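Local coordinates for protein epsin-3 (Saccharomyces cerevisiae, PDB 3ONK) that helps recruit clathrin to the Golgi network and endosomes and binds phosphatidylinositol-3,5-bisphosphate-rich membranes as a full-length protein, of which this is the ENTH domain, at residues I67-I78 with V116-L127. Sequence-based numbering, arbitrary orientation.
Sequences IYKALQLLDYLI and VRTRVKALIELL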
loop_
_atom_site.group_PDB
_atom_site.type_symbol
_atom_site.label_atom_id
_atom_site.label_comp_id
_atom_site.label_asym_id
_atom_site.label_seq_id
_atom_site.Cartn_x
_atom_site.Cartn_y
_atom_site.Cartn_z
ATOM N N ILE A 67 -0.560 8.237 3.196
ATOM C CA ILE A 67 0.075 7.059 3.755
ATOM C C ILE A 67 -0.951 5.961 3.997
ATOM O O ILE A 67 -0.704 4.796 3.681
ATOM C CB ILE A 67 0.797 7.394 5.074
ATOM C CG1 ILE A 67 2.006 8.290 4.796
ATOM C CG2 ILE A 67 1.207 6.113 5.806
ATOM C CD1 ILE A 67 2.778 8.648 6.037
ATOM N N TYR A 68 -2.107 6.338 4.542
ATOM C CA TYR A 68 -3.182 5.372 4.749
ATOM C C TYR A 68 -3.597 4.723 3.420
ATOM O O TYR A 68 -3.738 3.497 3.328
ATOM C CB TYR A 68 -4.396 6.012 5.431
ATOM C CG TYR A 68 -5.411 4.970 5.850
ATOM C CD1 TYR A 68 -5.152 4.135 6.918
ATOM C CD2 TYR A 68 -6.607 4.807 5.165
ATOM C CE1 TYR A 68 -6.044 3.179 7.313
ATOM C CE2 TYR A 68 -7.521 3.829 5.552
ATOM C CZ TYR A 68 -7.224 3.023 6.638
ATOM O OH TYR A 68 -8.096 2.049 7.071
ATOM N N LYS A 69 -3.751 5.551 2.388
ATOM C CA LYS A 69 -4.139 5.066 1.058
ATOM C C LYS A 69 -3.050 4.201 0.389
ATOM O O LYS A 69 -3.353 3.255 -0.341
ATOM C CB LYS A 69 -4.550 6.246 0.178
ATOM C CG LYS A 69 -5.805 6.957 0.710
ATOM C CD LYS A 69 -6.038 8.326 0.064
ATOM C CE LYS A 69 -6.940 8.240 -1.136
ATOM N NZ LYS A 69 -7.214 9.563 -1.721
ATOM N N ALA A 70 -1.785 4.523 0.653
ATOM C CA ALA A 70 -0.667 3.685 0.210
ATOM C C ALA A 70 -0.672 2.309 0.884
ATOM O O ALA A 70 -0.298 1.294 0.269
ATOM C CB ALA A 70 0.647 4.388 0.467
ATOM N N LEU A 71 -1.089 2.269 2.149
ATOM C CA LEU A 71 -1.212 0.995 2.867
ATOM C C LEU A 71 -2.321 0.132 2.284
ATOM O O LEU A 71 -2.109 -1.051 2.011
ATOM C CB LEU A 71 -1.459 1.210 4.369
ATOM C CG LEU A 71 -0.314 1.827 5.197
ATOM C CD1 LEU A 71 -0.782 2.020 6.642
ATOM C CD2 LEU A 71 0.948 0.969 5.145
ATOM N N GLN A 72 -3.501 0.730 2.116
ATOM C CA GLN A 72 -4.624 0.062 1.475
ATOM C C GLN A 72 -4.233 -0.525 0.128
ATOM O O GLN A 72 -4.578 -1.655 -0.172
ATOM C CB GLN A 72 -5.790 1.030 1.258
ATOM C CG GLN A 72 -6.548 1.418 2.501
ATOM C CD GLN A 72 -7.659 2.403 2.203
ATOM O OE1 GLN A 72 -7.402 3.537 1.783
ATOM N NE2 GLN A 72 -8.909 1.977 2.419
ATOM N N LEU A 73 -3.545 0.260 -0.699
ATOM C CA LEU A 73 -3.101 -0.221 -2.012
ATOM C C LEU A 73 -2.162 -1.419 -1.889
ATOM O O LEU A 73 -2.277 -2.399 -2.622
ATOM C CB LEU A 73 -2.382 0.892 -2.779
ATOM C CG LEU A 73 -1.843 0.547 -4.169
ATOM C CD1 LEU A 73 -2.910 -0.080 -5.077
ATOM C CD2 LEU A 73 -1.252 1.797 -4.832
ATOM N N LEU A 74 -1.226 -1.320 -0.953
ATOM C CA LEU A 74 -0.197 -2.328 -0.785
ATOM C C LEU A 74 -0.825 -3.617 -0.260
ATOM O O LEU A 74 -0.403 -4.720 -0.610
ATOM C CB LEU A 74 0.879 -1.787 0.162
ATOM C CG LEU A 74 2.323 -2.293 0.192
ATOM C CD1 LEU A 74 2.996 -2.367 -1.179
ATOM C CD2 LEU A 74 3.132 -1.398 1.138
ATOM N N ASP A 75 -1.862 -3.481 0.558
ATOM C CA ASP A 75 -2.596 -4.654 1.000
ATOM C C ASP A 75 -3.234 -5.359 -0.197
ATOM O O ASP A 75 -3.127 -6.573 -0.371
ATOM C CB ASP A 75 -3.685 -4.261 2.001
ATOM C CG ASP A 75 -4.388 -5.469 2.590
ATOM O OD1 ASP A 75 -3.742 -6.208 3.355
ATOM O OD2 ASP A 75 -5.572 -5.701 2.257
ATOM N N TYR A 76 -3.911 -4.581 -1.023
ATOM C CA TYR A 76 -4.587 -5.136 -2.183
ATOM C C TYR A 76 -3.578 -5.842 -3.091
ATOM O O TYR A 76 -3.859 -6.913 -3.616
ATOM C CB TYR A 76 -5.320 -4.022 -2.941
ATOM C CG TYR A 76 -6.207 -4.517 -4.062
ATOM C CD1 TYR A 76 -7.554 -4.810 -3.838
ATOM C CD2 TYR A 76 -5.697 -4.702 -5.345
ATOM C CE1 TYR A 76 -8.365 -5.258 -4.872
ATOM C CE2 TYR A 76 -6.496 -5.157 -6.379
ATOM C CZ TYR A 76 -7.824 -5.436 -6.139
ATOM O OH TYR A 76 -8.611 -5.892 -7.174
ATOM N N LEU A 77 -2.396 -5.250 -3.250
ATOM C CA LEU A 77 -1.408 -5.761 -4.198
ATOM C C LEU A 77 -0.798 -7.059 -3.714
ATOM O O LEU A 77 -0.484 -7.947 -4.500
ATOM C CB LEU A 77 -0.309 -4.737 -4.458
ATOM C CG LEU A 77 -0.720 -3.466 -5.205
ATOM C CD1 LEU A 77 0.483 -2.543 -5.365
ATOM C CD2 LEU A 77 -1.339 -3.786 -6.568
ATOM N N ILE A 78 -0.639 -7.169 -2.403
ATOM C CA ILE A 78 -0.163 -8.404 -1.831
ATOM C C ILE A 78 -1.173 -9.531 -2.045
ATOM O O ILE A 78 -0.793 -10.683 -2.240
ATOM C CB ILE A 78 0.257 -8.189 -0.372
ATOM C CG1 ILE A 78 1.499 -7.278 -0.361
ATOM C CG2 ILE A 78 0.541 -9.515 0.311
ATOM C CD1 ILE A 78 1.741 -6.576 0.921
ATOM N N VAL A 116 -3.381 4.066 10.783
ATOM C CA VAL A 116 -2.143 3.765 10.084
ATOM C C VAL A 116 -1.394 2.623 10.772
ATOM O O VAL A 116 -0.930 1.690 10.104
ATOM C CB VAL A 116 -1.231 5.014 9.983
ATOM C CG1 VAL A 116 0.150 4.630 9.465
ATOM C CG2 VAL A 116 -1.883 6.096 9.098
ATOM N N ARG A 117 -1.294 2.694 12.104
ATOM C CA ARG A 117 -0.528 1.706 12.878
ATOM C C ARG A 117 -1.155 0.324 12.808
ATOM O O ARG A 117 -0.455 -0.661 12.610
ATOM C CB ARG A 117 -0.382 2.119 14.348
ATOM C CG ARG A 117 0.292 3.454 14.571
ATOM C CD ARG A 117 0.731 3.603 16.036
ATOM N NE ARG A 117 -0.407 3.656 16.950
ATOM C CZ ARG A 117 -1.087 4.767 17.209
ATOM N NH1 ARG A 117 -0.743 5.907 16.635
ATOM N NH2 ARG A 117 -2.105 4.742 18.047
ATOM N N THR A 118 -2.474 0.265 12.985
ATOM C CA THR A 118 -3.221 -0.989 12.890
ATOM C C THR A 118 -3.189 -1.591 11.478
ATOM O O THR A 118 -3.114 -2.814 11.329
ATOM C CB THR A 118 -4.685 -0.834 13.374
ATOM O OG1 THR A 118 -5.421 -0.020 12.457
ATOM C CG2 THR A 118 -4.727 -0.183 14.751
ATOM N N ARG A 119 -3.230 -0.751 10.443
ATOM C CA ARG A 119 -3.079 -1.258 9.075
ATOM C C ARG A 119 -1.670 -1.783 8.859
ATOM O O ARG A 119 -1.465 -2.814 8.226
ATOM C CB ARG A 119 -3.339 -0.170 8.028
ATOM C CG ARG A 119 -4.760 0.332 7.950
ATOM C CD ARG A 119 -5.739 -0.804 7.803
ATOM N NE ARG A 119 -5.741 -1.397 6.466
ATOM C CZ ARG A 119 -6.605 -1.090 5.496
ATOM N NH1 ARG A 119 -6.526 -1.702 4.321
ATOM N NH2 ARG A 119 -7.545 -0.181 5.697
ATOM N N VAL A 120 -0.683 -1.047 9.353
ATOM C CA VAL A 120 0.700 -1.428 9.100
ATOM C C VAL A 120 1.063 -2.710 9.841
ATOM O O VAL A 120 1.737 -3.575 9.295
ATOM C CB VAL A 120 1.691 -0.309 9.432
ATOM C CG1 VAL A 120 2.145 -0.421 10.866
ATOM C CG2 VAL A 120 2.888 -0.412 8.514
ATOM N N LYS A 121 0.602 -2.838 11.077
ATOM C CA LYS A 121 0.780 -4.088 11.814
ATOM C C LYS A 121 0.153 -5.288 11.089
ATOM O O LYS A 121 0.742 -6.370 11.040
ATOM C CB LYS A 121 0.232 -3.964 13.239
ATOM C CG LYS A 121 1.046 -3.020 14.133
ATOM C CD LYS A 121 0.522 -3.037 15.561
ATOM C CE LYS A 121 0.782 -1.711 16.280
ATOM N NZ LYS A 121 -0.493 -0.946 16.508
ATOM N N ALA A 122 -1.030 -5.094 10.515
ATOM C CA ALA A 122 -1.693 -6.180 9.787
ATOM C C ALA A 122 -0.921 -6.553 8.516
ATOM O O ALA A 122 -0.698 -7.728 8.227
ATOM C CB ALA A 122 -3.134 -5.805 9.452
ATOM N N LEU A 123 -0.499 -5.541 7.765
ATOM C CA LEU A 123 0.260 -5.772 6.550
ATOM C C LEU A 123 1.569 -6.507 6.840
ATOM O O LEU A 123 1.979 -7.368 6.070
ATOM C CB LEU A 123 0.570 -4.451 5.854
ATOM C CG LEU A 123 0.998 -4.583 4.398
ATOM C CD1 LEU A 123 -0.243 -4.692 3.529
ATOM C CD2 LEU A 123 1.823 -3.399 3.971
ATOM N N ILE A 124 2.242 -6.154 7.930
ATOM C CA ILE A 124 3.535 -6.765 8.214
ATOM C C ILE A 124 3.332 -8.212 8.642
ATOM O O ILE A 124 4.090 -9.102 8.259
ATOM C CB ILE A 124 4.352 -5.969 9.259
ATOM C CG1 ILE A 124 4.875 -4.664 8.640
ATOM C CG2 ILE A 124 5.513 -6.806 9.784
ATOM C CD1 ILE A 124 5.350 -3.634 9.658
ATOM N N GLU A 125 2.283 -8.449 9.414
ATOM C CA GLU A 125 1.918 -9.809 9.760
ATOM C C GLU A 125 1.656 -10.576 8.466
ATOM O O GLU A 125 2.161 -11.683 8.292
ATOM C CB GLU A 125 0.683 -9.813 10.651
ATOM C CG GLU A 125 0.427 -11.114 11.344
ATOM C CD GLU A 125 -0.930 -11.135 12.015
ATOM O OE1 GLU A 125 -1.850 -10.453 11.509
ATOM O OE2 GLU A 125 -1.074 -11.832 13.041
ATOM N N LEU A 126 0.897 -9.970 7.548
ATOM C CA LEU A 126 0.597 -10.603 6.255
ATOM C C LEU A 126 1.864 -10.907 5.467
ATOM O O LEU A 126 2.131 -12.062 5.126
ATOM C CB LEU A 126 -0.348 -9.743 5.404
ATOM C CG LEU A 126 -0.768 -10.325 4.038
ATOM C CD1 LEU A 126 -1.528 -11.645 4.208
ATOM C CD2 LEU A 126 -1.585 -9.327 3.197
ATOM N N LEU A 127 2.654 -9.866 5.207
ATOM C CA LEU A 127 3.845 -9.982 4.367
ATOM C C LEU A 127 4.804 -11.069 4.811
ATOM O O LEU A 127 5.439 -11.703 3.978
ATOM C CB LEU A 127 4.626 -8.669 4.353
ATOM C CG LEU A 127 4.460 -7.705 3.189
ATOM C CD1 LEU A 127 5.283 -6.489 3.506
ATOM C CD2 LEU A 127 4.878 -8.304 1.848
#
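Two near-parallel helices of the ENTH helical solenoid meet where L123, on helix 113-127, fits as a knob into the hole formed by L71, L74, D75 and I78 of helix 64-80. The segment axes approach to 10.0 Å and are inclined at 24° to each other. L123 uses its two methyls separately: CD1 lies against the backbone of D75, 3.5 Å from D75 CA, while CD2 meets L74 CD2 at 3.7 Å. Towards the C-terminal ends I78 divides its branches in the same manner. Its CG2, anti to the backbone N, touches L126 CD2 at 3.6 Å, and CD1, at the end of the other branch, packs on L127. At the N-terminal ends L71 CD1 comes within 3.6 Å of R119 CB and also lies on V116, while its CD2 faces V120 CG2. One flank is polar. The R119 chain, bent at chi2 and chi3 (-74°), curls back alongside Y68 and brings NH2 to the tyrosine hydroxyl, donating a hydrogen bond of 2.7 Å from R119 NH2 to Y68 OH. This bond is markedly bent (132° at the hydrogen), and ring and guanidinium planes stand perpendicular. Q72 CG packs 3.6 Å from R119 NH1. D75 OD2 remains 4.6 Å from R119 NH1, too far for a salt bridge, and pairs instead with K79 on its own helix. A leucine in place of R119 would probably leave Y68 OH without this donor and uncover the aliphatic part of Q72. L73, pointing away from helix 113-127, packs on I52 of helix 42-57, so helix 64-80 is packed between these two helices, as in the layered right-handed alpha-helical superhelix of ENTH domains.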